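Local structure of NanU sialic acid binding protein (Bacteroides fragilis, 4L7T) at residues A[45-57]-A[93-105]. The protein binds sialic acid with high affinity as a SusD-like protein, probably at the outer membrane in partnership with NanO. Sequence-based numbering, arbitrary orientation.
Sequences ALLRECSFNFFLL and ISNFAGMYKVINQ
With CG turned away from its own carbonyl carbon (chi1 -75°), Asn53 lays its amide against Ala97, while Val102, its CG1 anti to the backbone N (chi1 -172°), brings CG2 between Leu46 and Cys50. Between them these two residues illustrate how two helices joined by a tight turn can be fitted to the start of a third. Asn53 ND2 donates to Ala97 O at 3.1 Å, the one direct hydrogen bond between the segments. It is bent, the nitrogen standing above the carbonyl plane, and Ala97 CB lies over one face of the same amide, offset away from OD1 and 3.6 Å from Asn53 ND2. A water that donates to Ser94 O also receives a weak bond from Asn53 ND2, a second tie to the turns of 93-98.

Along the first turns of helix 99-115, Val102 CG2 lies 3.7 Å from Cys50 SG, whose sulfur also borders Met99 CG. Leu46 spreads its two methyls: CD1 meets Gln105 CG at 3.4 Å, and CD2 rests on Lys101 CE, both side chains crossing it at about a right angle. The Glu49 carboxylate stays near Lys101 without forming a salt bridge.

At the far end Ile93 CD1 pushes against Leu57 CD2 at 3.3 Å, tighter than usual, and touches Leu56 CB at 3.8 Å. Helix 121-146 adds Leu138 against Leu47 and Val102, and its His141 stacks on Phe54.

The type I turn from Arg48 to Ser51, where Arg48 O accepts from both Ser51 N and Ser51 OG, joins helices 33-48 and 51-58, letting both face one partner. The packing of these two successive helices on helix 99-115 is consistent with the TPR-like helical scaffold of the SusD family.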
loop_
_atom_site.group_PDB
_atom_site.type_symbol
_atom_site.label_atom_id
_atom_site.label_comp_id
_atom_site.label_asym_id
_atom_site.label_seq_id
_atom_site.Cartn_x
_atom_site.Cartn_y
_atom_site.Cartn_z
ATOM N N ALA A 45 -10.254 -8.942 9.837
ATOM C CA ALA A 45 -10.251 -7.819 10.751
ATOM C C ALA A 45 -8.885 -7.683 11.421
ATOM O O ALA A 45 -8.476 -6.536 11.754
ATOM C CB ALA A 45 -11.427 -7.945 11.815
ATOM N N LEU A 46 -8.169 -8.774 11.683
ATOM C CA LEU A 46 -6.807 -8.649 12.236
ATOM C C LEU A 46 -5.830 -8.066 11.202
ATOM O O LEU A 46 -4.937 -7.267 11.547
ATOM C CB LEU A 46 -6.308 -10.019 12.671
ATOM C CG LEU A 46 -6.977 -10.610 13.903
ATOM C CD1 LEU A 46 -6.393 -12.016 14.013
ATOM C CD2 LEU A 46 -6.622 -9.775 15.151
ATOM N N LEU A 47 -5.968 -8.476 9.945
ATOM C CA LEU A 47 -5.151 -7.882 8.882
ATOM C C LEU A 47 -5.390 -6.355 8.809
ATOM O O LEU A 47 -4.392 -5.576 8.662
ATOM C CB LEU A 47 -5.496 -8.573 7.535
ATOM C CG LEU A 47 -4.601 -8.201 6.377
ATOM C CD1 LEU A 47 -3.295 -8.962 6.489
ATOM C CD2 LEU A 47 -5.356 -8.582 5.090
ATOM N N ARG A 48 -6.625 -5.905 8.900
ATOM C CA ARG A 48 -6.979 -4.510 8.892
ATOM C C ARG A 48 -6.237 -3.692 10.002
ATOM O O ARG A 48 -5.908 -2.497 9.811
ATOM C CB ARG A 48 -8.484 -4.321 8.992
ATOM C CG ARG A 48 -8.934 -2.832 9.121
ATOM C CD ARG A 48 -10.429 -2.672 9.064
ATOM N NE ARG A 48 -11.053 -3.429 10.184
ATOM C CZ ARG A 48 -12.354 -3.736 10.235
ATOM N NH1 ARG A 48 -13.181 -3.289 9.289
ATOM N NH2 ARG A 48 -12.846 -4.427 11.282
ATOM N N GLU A 49 -5.955 -4.355 11.128
ATOM C CA GLU A 49 -5.206 -3.659 12.238
ATOM C C GLU A 49 -3.736 -3.325 11.857
ATOM O O GLU A 49 -3.041 -2.543 12.553
ATOM C CB GLU A 49 -5.205 -4.482 13.523
ATOM C CG GLU A 49 -6.580 -4.522 14.144
ATOM C CD GLU A 49 -6.709 -5.401 15.400
ATOM O OE1 GLU A 49 -5.790 -6.190 15.745
ATOM O OE2 GLU A 49 -7.783 -5.291 16.021
ATOM N N CYS A 50 -3.257 -3.942 10.796
ATOM C CA CYS A 50 -1.890 -3.728 10.337
ATOM C C CYS A 50 -1.853 -2.743 9.183
ATOM O O CYS A 50 -0.782 -2.464 8.627
ATOM C CB CYS A 50 -1.242 -5.042 9.901
ATOM S SG CYS A 50 -0.964 -6.354 11.134
ATOM N N SER A 51 -2.998 -2.177 8.830
ATOM C CA SER A 51 -3.092 -1.356 7.611
ATOM C C SER A 51 -2.300 -0.030 7.635
ATOM O O SER A 51 -1.695 0.336 6.643
ATOM C CB SER A 51 -4.518 -1.166 7.135
ATOM O OG SER A 51 -5.294 -0.414 8.061
ATOM N N PHE A 52 -2.267 0.648 8.771
ATOM C CA PHE A 52 -1.426 1.882 8.861
ATOM C C PHE A 52 0.015 1.456 8.630
ATOM O O PHE A 52 0.740 2.174 7.947
ATOM C CB PHE A 52 -1.544 2.415 10.281
ATOM C CG PHE A 52 -0.750 3.702 10.520
ATOM C CD1 PHE A 52 -0.785 4.766 9.616
ATOM C CD2 PHE A 52 0.007 3.805 11.702
ATOM C CE1 PHE A 52 0.004 5.918 9.826
ATOM C CE2 PHE A 52 0.782 4.936 11.917
ATOM C CZ PHE A 52 0.717 6.014 11.013
ATOM N N ASN A 53 0.439 0.340 9.220
ATOM C CA ASN A 53 1.827 -0.198 9.073
ATOM C C ASN A 53 2.161 -0.596 7.630
ATOM O O ASN A 53 3.265 -0.304 7.150
ATOM C CB ASN A 53 2.136 -1.316 10.034
ATOM C CG ASN A 53 2.355 -0.782 11.458
ATOM O OD1 ASN A 53 2.797 0.349 11.632
ATOM N ND2 ASN A 53 2.065 -1.598 12.448
ATOM N N PHE A 54 1.183 -1.178 6.911
ATOM C CA PHE A 54 1.386 -1.414 5.453
ATOM C C PHE A 54 1.750 -0.095 4.755
ATOM O O PHE A 54 2.650 -0.092 3.953
ATOM C CB PHE A 54 0.136 -2.041 4.779
ATOM C CG PHE A 54 -0.268 -3.434 5.359
ATOM C CD1 PHE A 54 0.664 -4.282 5.917
ATOM C CD2 PHE A 54 -1.576 -3.845 5.281
ATOM C CE1 PHE A 54 0.284 -5.559 6.416
ATOM C CE2 PHE A 54 -1.940 -5.123 5.829
ATOM C CZ PHE A 54 -1.025 -5.944 6.340
ATOM N N PHE A 55 1.064 1.028 5.011
ATOM C CA PHE A 55 1.394 2.271 4.403
ATOM C C PHE A 55 2.783 2.738 4.837
ATOM O O PHE A 55 3.607 3.167 3.997
ATOM C CB PHE A 55 0.371 3.317 4.865
ATOM C CG PHE A 55 0.709 4.715 4.504
ATOM C CD1 PHE A 55 0.729 5.149 3.165
ATOM C CD2 PHE A 55 1.177 5.569 5.505
ATOM C CE1 PHE A 55 1.147 6.413 2.900
ATOM C CE2 PHE A 55 1.539 6.873 5.236
ATOM C CZ PHE A 55 1.543 7.310 3.964
ATOM N N LEU A 56 3.040 2.657 6.158
ATOM C CA LEU A 56 4.361 3.174 6.652
ATOM C C LEU A 56 5.510 2.354 6.081
ATOM O O LEU A 56 6.572 2.922 5.788
ATOM C CB LEU A 56 4.432 3.088 8.215
ATOM C CG LEU A 56 3.530 4.034 8.991
ATOM C CD1 LEU A 56 3.820 3.876 10.498
ATOM C CD2 LEU A 56 3.667 5.533 8.563
ATOM N N LEU A 57 5.332 1.039 5.955
ATOM C CA LEU A 57 6.393 0.222 5.377
ATOM C C LEU A 57 6.611 0.551 3.873
ATOM O O LEU A 57 7.704 0.411 3.371
ATOM C CB LEU A 57 6.074 -1.268 5.553
ATOM C CG LEU A 57 6.114 -1.729 7.054
ATOM C CD1 LEU A 57 5.588 -3.153 7.052
ATOM C CD2 LEU A 57 7.576 -1.669 7.580
ATOM N N ILE A 93 8.653 1.970 13.523
ATOM C CA ILE A 93 7.623 0.943 13.749
ATOM C C ILE A 93 8.169 -0.106 14.720
ATOM O O ILE A 93 9.364 -0.417 14.651
ATOM C CB ILE A 93 7.344 0.215 12.404
ATOM C CG1 ILE A 93 6.667 1.127 11.410
ATOM C CG2 ILE A 93 6.392 -0.962 12.643
ATOM C CD1 ILE A 93 6.547 0.489 9.917
ATOM N N SER A 94 7.342 -0.652 15.609
ATOM C CA SER A 94 7.815 -1.658 16.566
ATOM C C SER A 94 7.180 -2.997 16.320
ATOM O O SER A 94 6.149 -3.072 15.635
ATOM C CB SER A 94 7.396 -1.255 18.000
ATOM O OG SER A 94 7.978 -0.008 18.343
ATOM N N ASN A 95 7.775 -4.032 16.919
ATOM C CA ASN A 95 7.186 -5.375 17.070
ATOM C C ASN A 95 6.762 -5.964 15.684
ATOM O O ASN A 95 5.682 -6.524 15.579
ATOM C CB ASN A 95 5.959 -5.314 18.052
ATOM C CG ASN A 95 6.271 -4.520 19.378
ATOM O OD1 ASN A 95 5.433 -3.743 19.901
ATOM N ND2 ASN A 95 7.463 -4.778 19.933
ATOM N N PHE A 96 7.620 -5.838 14.665
ATOM C CA PHE A 96 7.362 -6.398 13.335
ATOM C C PHE A 96 6.011 -5.995 12.829
ATOM O O PHE A 96 5.342 -6.821 12.167
ATOM C CB PHE A 96 7.591 -7.932 13.290
ATOM C CG PHE A 96 8.998 -8.332 13.656
ATOM C CD1 PHE A 96 10.069 -8.154 12.746
ATOM C CD2 PHE A 96 9.280 -8.818 14.950
ATOM C CE1 PHE A 96 11.357 -8.449 13.070
ATOM C CE2 PHE A 96 10.615 -9.073 15.289
ATOM C CZ PHE A 96 11.635 -8.929 14.351
ATOM N N ALA A 97 5.594 -4.750 13.141
ATOM C CA ALA A 97 4.400 -4.080 12.636
ATOM C C ALA A 97 3.130 -4.814 13.133
ATOM O O ALA A 97 2.087 -4.671 12.536
ATOM C CB ALA A 97 4.405 -3.992 11.028
ATOM N N GLY A 98 3.273 -5.659 14.181
ATOM C CA GLY A 98 2.081 -6.337 14.719
ATOM C C GLY A 98 1.706 -7.535 13.864
ATOM O O GLY A 98 0.628 -8.125 14.090
ATOM N N MET A 99 2.548 -7.930 12.928
ATOM C CA MET A 99 2.161 -8.976 11.936
ATOM C C MET A 99 2.054 -10.395 12.502
ATOM O O MET A 99 1.205 -11.160 12.051
ATOM C CB MET A 99 3.023 -8.943 10.684
ATOM C CG MET A 99 2.758 -7.679 9.916
ATOM S SD MET A 99 3.565 -7.644 8.306
ATOM C CE MET A 99 2.962 -6.048 7.905
ATOM N N TYR A 100 2.836 -10.693 13.532
ATOM C CA TYR A 100 2.894 -12.078 14.043
ATOM C C TYR A 100 1.610 -12.494 14.736
ATOM O O TYR A 100 1.296 -13.680 14.729
ATOM C CB TYR A 100 4.160 -12.313 14.897
ATOM C CG TYR A 100 5.384 -12.551 14.075
ATOM C CD1 TYR A 100 5.584 -13.718 13.330
ATOM C CD2 TYR A 100 6.390 -11.537 13.965
ATOM C CE1 TYR A 100 6.705 -13.893 12.579
ATOM C CE2 TYR A 100 7.495 -11.698 13.195
ATOM C CZ TYR A 100 7.689 -12.859 12.502
ATOM O OH TYR A 100 8.812 -13.138 11.745
ATOM N N LYS A 101 0.909 -11.534 15.312
ATOM C CA LYS A 101 -0.360 -11.794 15.955
ATOM C C LYS A 101 -1.350 -12.295 14.880
ATOM O O LYS A 101 -2.157 -13.216 15.166
ATOM C CB LYS A 101 -0.896 -10.525 16.593
ATOM C CG LYS A 101 -2.344 -10.626 17.123
ATOM C CD LYS A 101 -2.688 -9.444 18.007
ATOM C CE LYS A 101 -4.102 -8.886 17.784
ATOM N NZ LYS A 101 -5.103 -9.281 18.865
ATOM N N VAL A 102 -1.282 -11.672 13.683
ATOM C CA VAL A 102 -2.191 -12.046 12.567
ATOM C C VAL A 102 -1.830 -13.378 12.033
ATOM O O VAL A 102 -2.744 -14.241 11.857
ATOM C CB VAL A 102 -2.171 -10.997 11.431
ATOM C CG1 VAL A 102 -3.270 -11.343 10.405
ATOM C CG2 VAL A 102 -2.434 -9.611 12.035
ATOM N N ILE A 103 -0.529 -13.621 11.802
ATOM C CA ILE A 103 0.009 -14.859 11.317
ATOM C C ILE A 103 -0.400 -16.013 12.280
ATOM O O ILE A 103 -0.827 -17.060 11.833
ATOM C CB ILE A 103 1.538 -14.790 11.152
ATOM C CG1 ILE A 103 1.927 -13.954 9.883
ATOM C CG2 ILE A 103 2.231 -16.172 11.053
ATOM C CD1 ILE A 103 3.403 -13.452 9.994
ATOM N N ASN A 104 -0.245 -15.794 13.586
ATOM C CA ASN A 104 -0.636 -16.894 14.521
ATOM C C ASN A 104 -2.072 -17.378 14.324
ATOM O O ASN A 104 -2.303 -18.589 14.312
ATOM C CB ASN A 104 -0.442 -16.426 15.970
ATOM C CG ASN A 104 -0.518 -17.580 16.993
ATOM O OD1 ASN A 104 0.059 -18.632 16.807
ATOM N ND2 ASN A 104 -1.173 -17.314 18.065
ATOM N N GLN A 105 -2.976 -16.449 14.144
ATOM C CA GLN A 105 -4.395 -16.775 13.956
ATOM C C GLN A 105 -4.695 -17.401 12.599
ATOM O O GLN A 105 -5.565 -18.284 12.459
ATOM C CB GLN A 105 -5.257 -15.569 14.097
ATOM C CG GLN A 105 -5.077 -14.849 15.462
ATOM C CD GLN A 105 -5.744 -15.560 16.567
ATOM O OE1 GLN A 105 -6.941 -15.871 16.472
ATOM N NE2 GLN A 105 -4.989 -15.782 17.694
HETATM O O HOH W 1 3.463 -2.350 15.365
#